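Local coordinates for putative aminopeptidase (Leishmania major, PDB 5NTH), which probably acts as a manganese-dependent leucyl aminopeptidase of the M17 family, releasing N-terminal residues from peptides, and is captured here with the inhibitor actinonin, at residues 237-242 against 327-332; 336-339 against 344-347. All blocks are in the same frame, centred on the assembly; numbering follows the deposited sequence.

Contact 1 (237-242 against 327-332)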
loop_
_atom_site.group_PDB
_atom_site.type_symbol
_atom_site.label_atom_id
_atom_site.label_comp_id
_atom_site.label_asym_id
_atom_site.label_seq_id
_atom_site.Cartn_x
_atom_site.Cartn_y
_atom_site.Cartn_z
ATOM N N ALA A 237 8.534 41.074 -14.868
ATOM C CA ALA A 237 8.865 42.194 -15.761
ATOM C C ALA A 237 8.248 43.538 -15.301
ATOM O O ALA A 237 8.974 44.510 -15.104
ATOM C CB ALA A 237 8.460 41.881 -17.190
ATOM N N ALA A 238 6.934 43.590 -15.081
ATOM C CA ALA A 238 6.298 44.839 -14.622
ATOM C C ALA A 238 6.944 45.378 -13.342
ATOM O O ALA A 238 7.165 46.571 -13.216
ATOM C CB ALA A 238 4.785 44.658 -14.432
ATOM N N TYR A 239 7.247 44.504 -12.389
ATOM C CA TYR A 239 7.886 44.951 -11.162
ATOM C C TYR A 239 9.296 45.460 -11.483
ATOM O O TYR A 239 9.777 46.397 -10.853
ATOM C CB TYR A 239 7.869 43.866 -10.070
ATOM C CG TYR A 239 6.600 43.920 -9.265
ATOM C CD1 TYR A 239 6.387 44.947 -8.333
ATOM C CD2 TYR A 239 5.581 42.990 -9.453
ATOM C CE1 TYR A 239 5.206 45.028 -7.594
ATOM C CE2 TYR A 239 4.398 43.058 -8.711
ATOM C CZ TYR A 239 4.214 44.088 -7.793
ATOM O OH TYR A 239 3.044 44.171 -7.071
ATOM N N ALA A 240 9.929 44.885 -12.494
ATOM C CA ALA A 240 11.243 45.362 -12.946
ATOM C C ALA A 240 11.185 46.780 -13.479
ATOM O O ALA A 240 11.993 47.628 -13.092
ATOM C CB ALA A 240 11.829 44.442 -14.011
ATOM N N ALA A 241 10.246 47.032 -14.379
ATOM C CA ALA A 241 10.100 48.366 -14.942
ATOM C C ALA A 241 9.573 49.370 -13.908
ATOM O O ALA A 241 9.861 50.542 -14.022
ATOM C CB ALA A 241 9.222 48.347 -16.177
ATOM N N GLU A 242 8.816 48.922 -12.907
ATOM C CA GLU A 242 8.299 49.846 -11.869
ATOM C C GLU A 242 9.462 50.354 -11.032
ATOM O O GLU A 242 9.647 51.562 -10.865
ATOM C CB GLU A 242 7.260 49.177 -10.939
ATOM C CG GLU A 242 6.481 50.158 -10.054
ATOM C CD GLU A 242 6.016 49.581 -8.705
ATOM O OE1 GLU A 242 5.198 48.632 -8.725
ATOM O OE2 GLU A 242 6.435 50.088 -7.618
ATOM N N GLY A 327 8.483 34.176 -1.864
ATOM C CA GLY A 327 9.122 34.727 -0.676
ATOM C C GLY A 327 10.287 35.660 -1.016
ATOM O O GLY A 327 10.234 36.853 -0.698
ATOM N N VAL A 328 11.301 35.133 -1.718
ATOM C CA VAL A 328 12.445 35.953 -2.136
ATOM C C VAL A 328 12.101 37.020 -3.187
ATOM O O VAL A 328 12.705 38.062 -3.185
ATOM C CB VAL A 328 13.660 35.132 -2.644
ATOM C CG1 VAL A 328 14.122 34.116 -1.610
ATOM C CG2 VAL A 328 13.361 34.463 -3.976
ATOM N N PHE A 329 11.189 36.751 -4.110
ATOM C CA PHE A 329 10.788 37.770 -5.090
ATOM C C PHE A 329 10.180 38.976 -4.388
ATOM O O PHE A 329 10.570 40.106 -4.653
ATOM C CB PHE A 329 9.746 37.221 -6.037
ATOM C CG PHE A 329 9.181 38.235 -7.009
ATOM C CD1 PHE A 329 9.993 38.898 -7.908
ATOM C CD2 PHE A 329 7.793 38.455 -7.086
ATOM C CE1 PHE A 329 9.438 39.779 -8.842
ATOM C CE2 PHE A 329 7.234 39.350 -8.006
ATOM C CZ PHE A 329 8.065 40.009 -8.889
ATOM N N CYS A 330 9.215 38.732 -3.511
ATOM C CA CYS A 330 8.541 39.808 -2.811
ATOM C C CYS A 330 9.436 40.456 -1.742
ATOM O O CYS A 330 9.270 41.626 -1.461
ATOM C CB CYS A 330 7.242 39.330 -2.159
ATOM S SG CYS A 330 5.992 38.733 -3.292
ATOM N N ALA A 331 10.350 39.711 -1.130
ATOM C CA ALA A 331 11.404 40.322 -0.310
ATOM C C ALA A 331 12.262 41.280 -1.126
ATOM O O ALA A 331 12.492 42.423 -0.700
ATOM C CB ALA A 331 12.277 39.288 0.342
ATOM N N PHE A 332 12.723 40.863 -2.296
ATOM C CA PHE A 332 13.421 41.809 -3.212
ATOM C C PHE A 332 12.677 43.149 -3.387
ATOM O O PHE A 332 13.278 44.214 -3.306
ATOM C CB PHE A 332 13.653 41.172 -4.567
ATOM C CG PHE A 332 14.285 42.076 -5.587
ATOM C CD1 PHE A 332 15.655 42.247 -5.623
ATOM C CD2 PHE A 332 13.519 42.673 -6.563
ATOM C CE1 PHE A 332 16.245 43.037 -6.604
ATOM C CE2 PHE A 332 14.088 43.454 -7.541
ATOM C CZ PHE A 332 15.458 43.657 -7.556
#
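Tyr239 and Phe329 form an edge-to-face ring pair between helices 229-243 and 323-341 of the M17 catalytic domain. That both helices lie on one face of the central mixed sheet follows from Leu279 of strand 275-282, whose side chain meets both Ala240 and Phe329. The ring planes stand at 86° and their centroids lie 5.9 Å apart. The edge of Phe329 is turned toward the face of Tyr239, but the approach is offset from the ring centre. Its leading atom, Phe329 CZ, comes to 3.9 Å from Tyr239 CD2 and 4.0 Å from Tyr239 CB, so it bears on the root of the tyrosine. A chi1 of 175° puts Phe329 CG opposite its backbone N, and the ring extends far enough to bridge segments whose nearest CA atoms, those of Tyr239 and Cys330, are 9.8 Å apart. Leu215 and Leu219 of helix 203-221 pack against Tyr239 and Phe329 respectively. The Tyr239 hydroxyl is hydrogen-bonded to the carbonyl oxygen of Cys25, which ties down the far end of the ring. No hydrogen bond crosses between the segments. With only 76 Å² buried, cohesion is probably dispersion between two buried aromatics, the offset disfavouring a centred CH-pi interaction.

Contact 2 (336-339 against 344-347)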
loop_
_atom_site.group_PDB
_atom_site.type_symbol
_atom_site.label_atom_id
_atom_site.label_comp_id
_atom_site.label_asym_id
_atom_site.label_seq_id
_atom_site.Cartn_x
_atom_site.Cartn_y
_atom_site.Cartn_z
ATOM N N VAL A 336 14.172 46.671 -2.061
ATOM C CA VAL A 336 14.355 47.758 -3.005
ATOM C C VAL A 336 13.456 48.962 -2.731
ATOM O O VAL A 336 13.877 50.100 -2.911
ATOM C CB VAL A 336 14.181 47.283 -4.440
ATOM C CG1 VAL A 336 13.997 48.447 -5.411
ATOM C CG2 VAL A 336 15.368 46.450 -4.844
ATOM N N ARG A 337 12.217 48.725 -2.328
ATOM C CA ARG A 337 11.312 49.832 -2.036
ATOM C C ARG A 337 11.822 50.639 -0.864
ATOM O O ARG A 337 11.674 51.863 -0.844
ATOM C CB ARG A 337 9.906 49.328 -1.729
ATOM C CG ARG A 337 9.046 49.324 -2.962
ATOM C CD ARG A 337 7.737 48.593 -2.768
ATOM N NE ARG A 337 6.889 48.691 -3.967
ATOM C CZ ARG A 337 5.802 47.953 -4.187
ATOM N NH1 ARG A 337 5.386 47.036 -3.305
ATOM N NH2 ARG A 337 5.135 48.119 -5.310
ATOM N N SER A 338 12.389 49.949 0.127
ATOM C CA SER A 338 12.926 50.608 1.298
ATOM C C SER A 338 14.169 51.471 0.898
ATOM O O SER A 338 14.314 52.636 1.295
ATOM C CB SER A 338 13.234 49.561 2.373
ATOM O OG SER A 338 13.791 50.154 3.552
ATOM N N MET A 339 15.037 50.893 0.076
ATOM C CA MET A 339 16.193 51.595 -0.493
ATOM C C MET A 339 15.815 52.910 -1.179
ATOM O O MET A 339 16.488 53.917 -0.996
ATOM C CB MET A 339 16.961 50.685 -1.473
ATOM C CG MET A 339 17.791 49.644 -0.768
ATOM S SD MET A 339 18.868 48.701 -1.849
ATOM C CE MET A 339 17.709 47.928 -2.891
ATOM N N THR A 344 19.896 55.880 3.653
ATOM C CA THR A 344 20.631 55.100 4.629
ATOM C C THR A 344 20.082 53.688 4.852
ATOM O O THR A 344 20.781 52.856 5.447
ATOM C CB THR A 344 20.580 55.822 5.996
ATOM O OG1 THR A 344 19.222 55.883 6.446
ATOM C CG2 THR A 344 21.110 57.255 5.896
ATOM N N HIS A 345 18.853 53.430 4.383
ATOM C CA HIS A 345 18.087 52.238 4.797
ATOM C C HIS A 345 18.671 50.868 4.520
ATOM O O HIS A 345 18.589 50.006 5.404
ATOM C CB HIS A 345 16.636 52.268 4.314
ATOM C CG HIS A 345 15.700 52.870 5.311
ATOM N ND1 HIS A 345 14.637 53.667 4.942
ATOM C CD2 HIS A 345 15.677 52.807 6.668
ATOM C CE1 HIS A 345 13.995 54.063 6.030
ATOM N NE2 HIS A 345 14.604 53.554 7.091
ATOM N N PHE A 346 19.248 50.603 3.363
ATOM C CA PHE A 346 20.012 49.333 3.300
ATOM C C PHE A 346 21.392 49.680 2.834
ATOM O O PHE A 346 21.917 49.082 1.913
ATOM C CB PHE A 346 19.333 48.265 2.418
ATOM C CG PHE A 346 18.192 47.545 3.093
ATOM C CD1 PHE A 346 16.935 48.098 3.131
ATOM C CD2 PHE A 346 18.379 46.301 3.668
ATOM C CE1 PHE A 346 15.894 47.448 3.758
ATOM C CE2 PHE A 346 17.345 45.632 4.290
ATOM C CZ PHE A 346 16.100 46.206 4.334
ATOM N N SER A 347 21.984 50.664 3.500
ATOM C CA SER A 347 23.252 51.280 3.032
ATOM C C SER A 347 24.422 50.287 2.904
ATOM O O SER A 347 25.293 50.438 2.066
ATOM C CB SER A 347 23.647 52.461 3.941
ATOM O OG SER A 347 23.861 52.033 5.278
#
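A chi1 of 179° carries Ser338 OG to the side opposite its backbone N, while a chi1 of -79° swings the Phe346 ring back beside its own N; together these rotations bring the hydroxyl to the rim of the phenyl group. The contact folds the C-terminal part of helix 323-341 against the loop that leads into strand 349-361, a helix-to-strand connection of the catalytic domain. The reversal is tight, with the CA atoms of Met339 and His345 5.7 Å apart, and it buries 201 Å². Ser338 OG lies in the plane of the Phe346 ring, at its edge, 3.4 Å from Phe346 CE1. The same oxygen stands 3.6 Å from His345 CB, so it meets two successive side chains of the loop, from directions nearly at right angles. Neither approach is a hydrogen bond; the polar demand of Ser338 OG is met by Glu205 OE2 on helix 203-221, and this bond helps to fix the hydroxyl in place. Beside it, Met339 CG touches Phe346 CB at 3.8 Å, and the two side chains cross at roughly a right angle. The methionine therefore packs on the root of the phenylalanine, whereas the serine meets the ring itself. Phe346 also packs on helix 528-536, where Phe532 makes an edge-to-face pair with it and Leu535 adds an apolar contact. The loop has its own brace, a beta-turn across residues 344-347, seen in the 3.2 Å hydrogen bond from Ser347 N to Thr344 O. That carbonyl oxygen takes a second, weak bond from the same residue, with Ser347 OG also 3.2 Å from Thr344 O.

Overall arrangement
Helix 323-341 is common to both contacts: its 327-332 part serves contact 1, and its 336-339 part serves contact 2, their centres about 15 Å apart. They are joined by Arg337, whose NH2 lies 3.3 Å from Glu242 OE2 in a long, weak ion pair and packs 3.8 Å from Tyr239 CE1. Contact 1 is the more central, its centre about 12 Å from that of the chain, against about 19 Å for contact 2. It also comes closer to the metal site, the side chain of Phe329 being about 11 Å from that of Lys298, a manganese ligand lining the actinonin pocket. Contact 2 lies away from the metal and ligand sites.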